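Putative metallopeptidase (Shewanella baltica OS155, PDB 3IEH) probably works as a zinc-dependent carboxypeptidase of the M14 family, and may hydrolyse ester bonds. Local coordinates at residues 73-78 with 126-131; 79-84 with 169-174. All coordinates share one frame; numbering follows the deposited sequence.

Interaction 1 of 2, residues 73-78 with 126-131. With ZN (zinc ion), chain B.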
loop_
_atom_site.group_PDB
_atom_site.type_symbol
_atom_site.label_atom_id
_atom_site.label_comp_id
_atom_site.label_asym_id
_atom_site.label_seq_id
_atom_site.Cartn_x
_atom_site.Cartn_y
_atom_site.Cartn_z
ATOM N N ALA A 73 -2.146 -0.657 1.930
ATOM C CA ALA A 73 -2.470 -1.710 0.987
ATOM C C ALA A 73 -3.963 -1.709 0.744
ATOM O O ALA A 73 -4.722 -1.118 1.508
ATOM C CB ALA A 73 -2.035 -3.073 1.553
ATOM N N GLY A 74 -4.382 -2.355 -0.334
ATOM C CA GLY A 74 -5.788 -2.591 -0.583
ATOM C C GLY A 74 -6.633 -1.418 -1.042
ATOM O O GLY A 74 -7.838 -1.381 -0.753
ATOM N N PHE A 75 -6.021 -0.468 -1.753
ATOM C CA PHE A 75 -6.786 0.580 -2.425
ATOM C C PHE A 75 -7.618 -0.035 -3.521
ATOM O O PHE A 75 -8.694 0.455 -3.815
ATOM C CB PHE A 75 -5.871 1.634 -3.053
ATOM C CG PHE A 75 -5.332 2.613 -2.074
ATOM C CD1 PHE A 75 -4.147 2.358 -1.401
ATOM C CD2 PHE A 75 -6.034 3.778 -1.793
ATOM C CE1 PHE A 75 -3.646 3.275 -0.460
ATOM C CE2 PHE A 75 -5.541 4.708 -0.858
ATOM C CZ PHE A 75 -4.357 4.454 -0.192
ATOM N N HIS A 76 -7.103 -1.097 -4.145
ATOM C CA HIS A 76 -7.805 -1.771 -5.222
ATOM C C HIS A 76 -8.094 -3.200 -4.829
ATOM O O HIS A 76 -7.166 -3.943 -4.522
ATOM C CB HIS A 76 -6.978 -1.705 -6.493
ATOM C CG HIS A 76 -6.777 -0.312 -6.994
ATOM N ND1 HIS A 76 -5.548 0.172 -7.375
ATOM C CD2 HIS A 76 -7.647 0.711 -7.146
ATOM C CE1 HIS A 76 -5.673 1.429 -7.764
ATOM N NE2 HIS A 76 -6.937 1.782 -7.628
ATOM N N GLY A 77 -9.376 -3.582 -4.883
ATOM C CA GLY A 77 -9.867 -4.842 -4.305
ATOM C C GLY A 77 -9.384 -6.122 -4.936
ATOM O O GLY A 77 -9.430 -7.184 -4.299
ATOM N N GLU A 78 -8.931 -6.040 -6.190
ATOM C CA GLU A 78 -8.376 -7.218 -6.875
ATOM C C GLU A 78 -6.888 -7.441 -6.564
ATOM O O GLU A 78 -6.312 -8.439 -6.957
ATOM C CB GLU A 78 -8.603 -7.137 -8.391
ATOM C CG GLU A 78 -7.546 -6.436 -9.247
ATOM C CD GLU A 78 -7.574 -4.924 -9.169
ATOM O OE1 GLU A 78 -8.035 -4.411 -8.138
ATOM O OE2 GLU A 78 -7.142 -4.253 -10.150
ATOM N N ASN A 126 -12.862 4.809 -7.448
ATOM C CA ASN A 126 -11.470 4.346 -7.400
ATOM C C ASN A 126 -10.801 4.986 -6.207
ATOM O O ASN A 126 -10.436 6.167 -6.258
ATOM C CB ASN A 126 -10.713 4.729 -8.676
ATOM C CG ASN A 126 -9.251 4.243 -8.671
ATOM O OD1 ASN A 126 -8.730 3.721 -7.660
ATOM N ND2 ASN A 126 -8.580 4.426 -9.804
ATOM N N PRO A 127 -10.616 4.216 -5.122
ATOM C CA PRO A 127 -10.148 4.852 -3.902
ATOM C C PRO A 127 -8.750 5.488 -3.977
ATOM O O PRO A 127 -8.428 6.315 -3.148
ATOM C CB PRO A 127 -10.195 3.715 -2.877
ATOM C CG PRO A 127 -11.200 2.747 -3.423
ATOM C CD PRO A 127 -10.992 2.807 -4.893
ATOM N N ASN A 128 -7.958 5.129 -4.981
ATOM C CA ASN A 128 -6.585 5.612 -5.118
ATOM C C ASN A 128 -6.428 6.896 -5.936
ATOM O O ASN A 128 -5.309 7.318 -6.160
ATOM C CB ASN A 128 -5.740 4.516 -5.772
ATOM C CG ASN A 128 -4.225 4.779 -5.690
ATOM O OD1 ASN A 128 -3.480 4.444 -6.612
ATOM N ND2 ASN A 128 -3.781 5.375 -4.599
ATOM N N ARG A 129 -7.511 7.510 -6.396
ATOM C CA ARG A 129 -7.392 8.774 -7.117
ATOM C C ARG A 129 -8.165 9.919 -6.416
ATOM O O ARG A 129 -8.785 9.733 -5.344
ATOM C CB ARG A 129 -7.844 8.587 -8.582
ATOM C CG ARG A 129 -9.360 8.454 -8.786
ATOM C CD ARG A 129 -9.756 8.193 -10.274
ATOM N NE ARG A 129 -9.550 9.361 -11.123
ATOM C CZ ARG A 129 -9.686 9.386 -12.448
ATOM N NH1 ARG A 129 -10.041 8.310 -13.132
ATOM N NH2 ARG A 129 -9.475 10.521 -13.098
ATOM N N GLY A 130 -8.097 11.114 -7.008
ATOM C CA GLY A 130 -8.736 12.292 -6.444
ATOM C C GLY A 130 -8.001 12.963 -5.293
ATOM O O GLY A 130 -8.592 13.764 -4.586
ATOM N N PHE A 131 -6.725 12.659 -5.077
ATOM C CA PHE A 131 -5.957 13.395 -4.070
ATOM C C PHE A 131 -5.137 14.475 -4.778
ATOM O O PHE A 131 -4.024 14.224 -5.241
ATOM C CB PHE A 131 -5.024 12.474 -3.299
ATOM C CG PHE A 131 -5.709 11.305 -2.679
ATOM C CD1 PHE A 131 -5.883 10.134 -3.402
ATOM C CD2 PHE A 131 -6.184 11.372 -1.362
ATOM C CE1 PHE A 131 -6.508 9.025 -2.828
ATOM C CE2 PHE A 131 -6.825 10.296 -0.774
ATOM C CZ PHE A 131 -6.988 9.109 -1.505
HETATM ZN ZN ZN B . -3.620 -0.633 -7.779
HETATM O O HOH W 1 -2.115 -0.035 -9.420
#
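F75 and P127 bring the two loops together, their CA atoms 5.6 Å apart, where a type I beta turn from N126 to R129 meets the loop that follows strand 68-73. H76 carries the polar part of the contact. Its ND1 binds the zinc ion at 2.1 Å, while NE2, across the same ring, donates to N126 OD1 at 2.6 Å. The acceptor lies nearly in the imidazole plane, whereas the ring and the amide are turned 52° from each other. N126 places this oxygen with CG anti to its own backbone N (chi1 -179°), and OD1 is gripped twice: the backbone N of N128 also donates to it at 3.1 Å, closing an Asx turn. The two donors come from opposite faces of the amide, which should limit its rotation and make N126 a second-shell partner that fixes how H76 is turned toward the metal. N128 sets its CB 3.5 Å from H76 NE2 and carries its amide over one face of the F75 ring, with ND2 3.9 Å from CD2 near the rim; that same ND2 is hydrogen-bonded to E231. The P127 ring rests against the carbonyl of F75, CG 3.4 Å from O, an oxygen that also accepts from N110 ND2. Around this buried junction, the F75 ring packs on T168 of strand 165-172 and L151 of helix 146-152 and meets the ring of F230, while F131 touches side chains of both helices 146-152 and 230-237.

Interaction 2 of 2, residues 79-84 with 169-174. With ZN (zinc ion), chain B.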
loop_
_atom_site.group_PDB
_atom_site.type_symbol
_atom_site.label_atom_id
_atom_site.label_comp_id
_atom_site.label_asym_id
_atom_site.label_seq_id
_atom_site.Cartn_x
_atom_site.Cartn_y
_atom_site.Cartn_z
ATOM N N GLU A 79 -6.267 -6.500 -5.872
ATOM C CA GLU A 79 -4.841 -6.541 -5.607
ATOM C C GLU A 79 -4.628 -7.028 -4.184
ATOM O O GLU A 79 -4.013 -6.351 -3.354
ATOM C CB GLU A 79 -4.294 -5.149 -5.832
ATOM C CG GLU A 79 -4.663 -4.646 -7.244
ATOM C CD GLU A 79 -4.210 -3.236 -7.525
ATOM O OE1 GLU A 79 -3.596 -2.575 -6.625
ATOM O OE2 GLU A 79 -4.482 -2.786 -8.657
ATOM N N SER A 80 -5.164 -8.219 -3.931
ATOM C CA SER A 80 -5.322 -8.747 -2.581
ATOM C C SER A 80 -4.032 -9.294 -1.969
ATOM O O SER A 80 -3.957 -9.437 -0.748
ATOM C CB SER A 80 -6.446 -9.788 -2.559
ATOM O OG SER A 80 -6.275 -10.731 -3.592
ATOM N N ALA A 81 -3.011 -9.561 -2.787
ATOM C CA ALA A 81 -1.717 -9.977 -2.240
ATOM C C ALA A 81 -1.084 -8.856 -1.375
ATOM O O ALA A 81 -0.293 -9.142 -0.474
ATOM C CB ALA A 81 -0.759 -10.468 -3.340
ATOM N N GLY A 82 -1.444 -7.593 -1.621
ATOM C CA GLY A 82 -0.990 -6.479 -0.749
ATOM C C GLY A 82 -1.385 -6.637 0.719
ATOM O O GLY A 82 -0.516 -6.819 1.576
ATOM N N PRO A 83 -2.702 -6.581 1.017
ATOM C CA PRO A 83 -3.239 -6.840 2.356
ATOM C C PRO A 83 -2.777 -8.166 2.968
ATOM O O PRO A 83 -2.290 -8.172 4.115
ATOM C CB PRO A 83 -4.740 -6.892 2.121
ATOM C CG PRO A 83 -4.967 -5.973 0.896
ATOM C CD PRO A 83 -3.744 -6.139 0.063
ATOM N N TRP A 84 -2.907 -9.282 2.234
ATOM C CA TRP A 84 -2.469 -10.598 2.779
ATOM C C TRP A 84 -0.954 -10.620 2.979
ATOM O O TRP A 84 -0.431 -11.247 3.918
ATOM C CB TRP A 84 -2.931 -11.785 1.920
ATOM C CG TRP A 84 -4.435 -11.989 1.918
ATOM C CD1 TRP A 84 -5.307 -11.614 0.943
ATOM C CD2 TRP A 84 -5.235 -12.599 2.945
ATOM N NE1 TRP A 84 -6.595 -11.962 1.285
ATOM C CE2 TRP A 84 -6.573 -12.571 2.511
ATOM C CE3 TRP A 84 -4.947 -13.191 4.171
ATOM C CZ2 TRP A 84 -7.620 -13.087 3.277
ATOM C CZ3 TRP A 84 -5.997 -13.711 4.929
ATOM C CH2 TRP A 84 -7.308 -13.636 4.491
ATOM N N CYS A 169 1.339 -0.776 -1.306
ATOM C CA CYS A 169 1.507 -2.064 -1.980
ATOM C C CYS A 169 0.356 -2.432 -2.911
ATOM O O CYS A 169 -0.739 -2.804 -2.461
ATOM C CB CYS A 169 1.729 -3.126 -0.938
ATOM S SG CYS A 169 3.276 -2.762 -0.049
ATOM N N HIS A 170 0.616 -2.315 -4.213
ATOM C CA HIS A 170 -0.385 -2.554 -5.231
ATOM C C HIS A 170 -0.031 -3.780 -6.026
ATOM O O HIS A 170 1.043 -4.383 -5.842
ATOM C CB HIS A 170 -0.480 -1.350 -6.154
ATOM C CG HIS A 170 -1.131 -0.161 -5.515
ATOM N ND1 HIS A 170 -2.403 0.245 -5.831
ATOM C CD2 HIS A 170 -0.709 0.668 -4.536
ATOM C CE1 HIS A 170 -2.722 1.302 -5.111
ATOM N NE2 HIS A 170 -1.711 1.580 -4.317
ATOM N N GLU A 171 -0.971 -4.189 -6.863
ATOM C CA GLU A 171 -0.742 -5.278 -7.797
ATOM C C GLU A 171 -1.288 -4.899 -9.162
ATOM O O GLU A 171 -2.165 -4.073 -9.264
ATOM C CB GLU A 171 -1.400 -6.556 -7.335
ATOM C CG GLU A 171 -0.980 -7.057 -5.997
ATOM C CD GLU A 171 -1.114 -8.564 -5.933
ATOM O OE1 GLU A 171 -2.197 -9.027 -5.577
ATOM O OE2 GLU A 171 -0.181 -9.301 -6.325
ATOM N N ASP A 172 -0.748 -5.506 -10.208
ATOM C CA ASP A 172 -1.179 -5.239 -11.578
ATOM C C ASP A 172 -1.701 -6.559 -12.167
ATOM O O ASP A 172 -0.916 -7.460 -12.474
ATOM C CB ASP A 172 0.010 -4.652 -12.370
ATOM C CG ASP A 172 -0.331 -4.270 -13.823
ATOM O OD1 ASP A 172 -1.412 -4.605 -14.368
ATOM O OD2 ASP A 172 0.536 -3.641 -14.444
ATOM N N VAL A 173 -3.027 -6.651 -12.321
ATOM C CA VAL A 173 -3.701 -7.850 -12.875
ATOM C C VAL A 173 -3.454 -8.044 -14.385
ATOM O O VAL A 173 -3.690 -9.111 -14.916
ATOM C CB VAL A 173 -5.243 -7.853 -12.577
ATOM C CG1 VAL A 173 -5.989 -6.703 -13.302
ATOM C CG2 VAL A 173 -5.847 -9.158 -12.971
ATOM N N LEU A 174 -2.954 -7.022 -15.066
ATOM C CA LEU A 174 -2.620 -7.147 -16.461
ATOM C C LEU A 174 -1.159 -7.507 -16.682
ATOM O O LEU A 174 -0.722 -7.588 -17.829
ATOM C CB LEU A 174 -2.934 -5.850 -17.188
ATOM C CG LEU A 174 -4.432 -5.514 -17.251
ATOM C CD1 LEU A 174 -4.635 -4.197 -17.993
ATOM C CD2 LEU A 174 -5.246 -6.643 -17.900
HETATM ZN ZN ZN B . -3.620 -0.633 -7.779
HETATM O O HOH W 2 -3.255 -3.964 -2.489
HETATM O O HOH W 3 -4.567 -4.591 -11.035
HETATM O O HOH W 1 -2.115 -0.035 -9.420
#
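E79 turns CG anti to its carbonyl carbon (chi1 -55°) and then runs extended (chi2 177°), which carries its carboxylate along the backbone of 170-171 to the zinc ion; H170, with CG likewise anti to the carbonyl carbon, brings ND1 to the same metal. Both carboxylate oxygens bind zinc, E79 OE1 at 2.3 Å and OE2 at 2.5 Å, with H170 ND1 at 2.5 Å. The backbone N of E171 donates to E79 OE1 at 3.1 Å along an almost straight line (171°), approaching from above the carboxylate plane, and so ties the ligand to the strand. E171 extends the opposite way, alongside E79 with the two CB atoms 3.6 Å apart. Its OE1 accepts from A81 N at 3.0 Å near the start of helix 81-91, while OE2 is held by T247 and by a salt bridge to R256. An alanine in place of E171 would probably leave A81 N and R256 without their carboxylate partner and open a gap beside the E79 chain. Water 2 donates to both E79 O and C169 O, at 2.6 and 2.8 Å, bridging the segments where G82 lies against the strand. E79 and H170, completed by H76, form the His-Glu-His zinc site characteristic of M14 metallocarboxypeptidases, set at the end of a central strand.

Overall arrangement
The centres of interactions 1 and 2 lie about 11 Å apart, each about 9 Å from the centre of the chain, and both reach the same zinc ion and its water 1. Along the chain their segments alternate: 73-78 and 79-84 follow directly on one another, leading from the end of strand 68-73 into helix 81-91, then come 126-131 and finally 169-174 at the end of strand 165-172. Those two strands are parallel neighbours within the mixed eight-stranded sheet. The contacts touch through H76 and H170, N128 and H170, and A73 and G82-P83. Two parts of the sequence thus supply the zinc ligands, while 126-131 backs H76 from the second shell; close by is E246, the predicted proton donor/acceptor on strand 242-248.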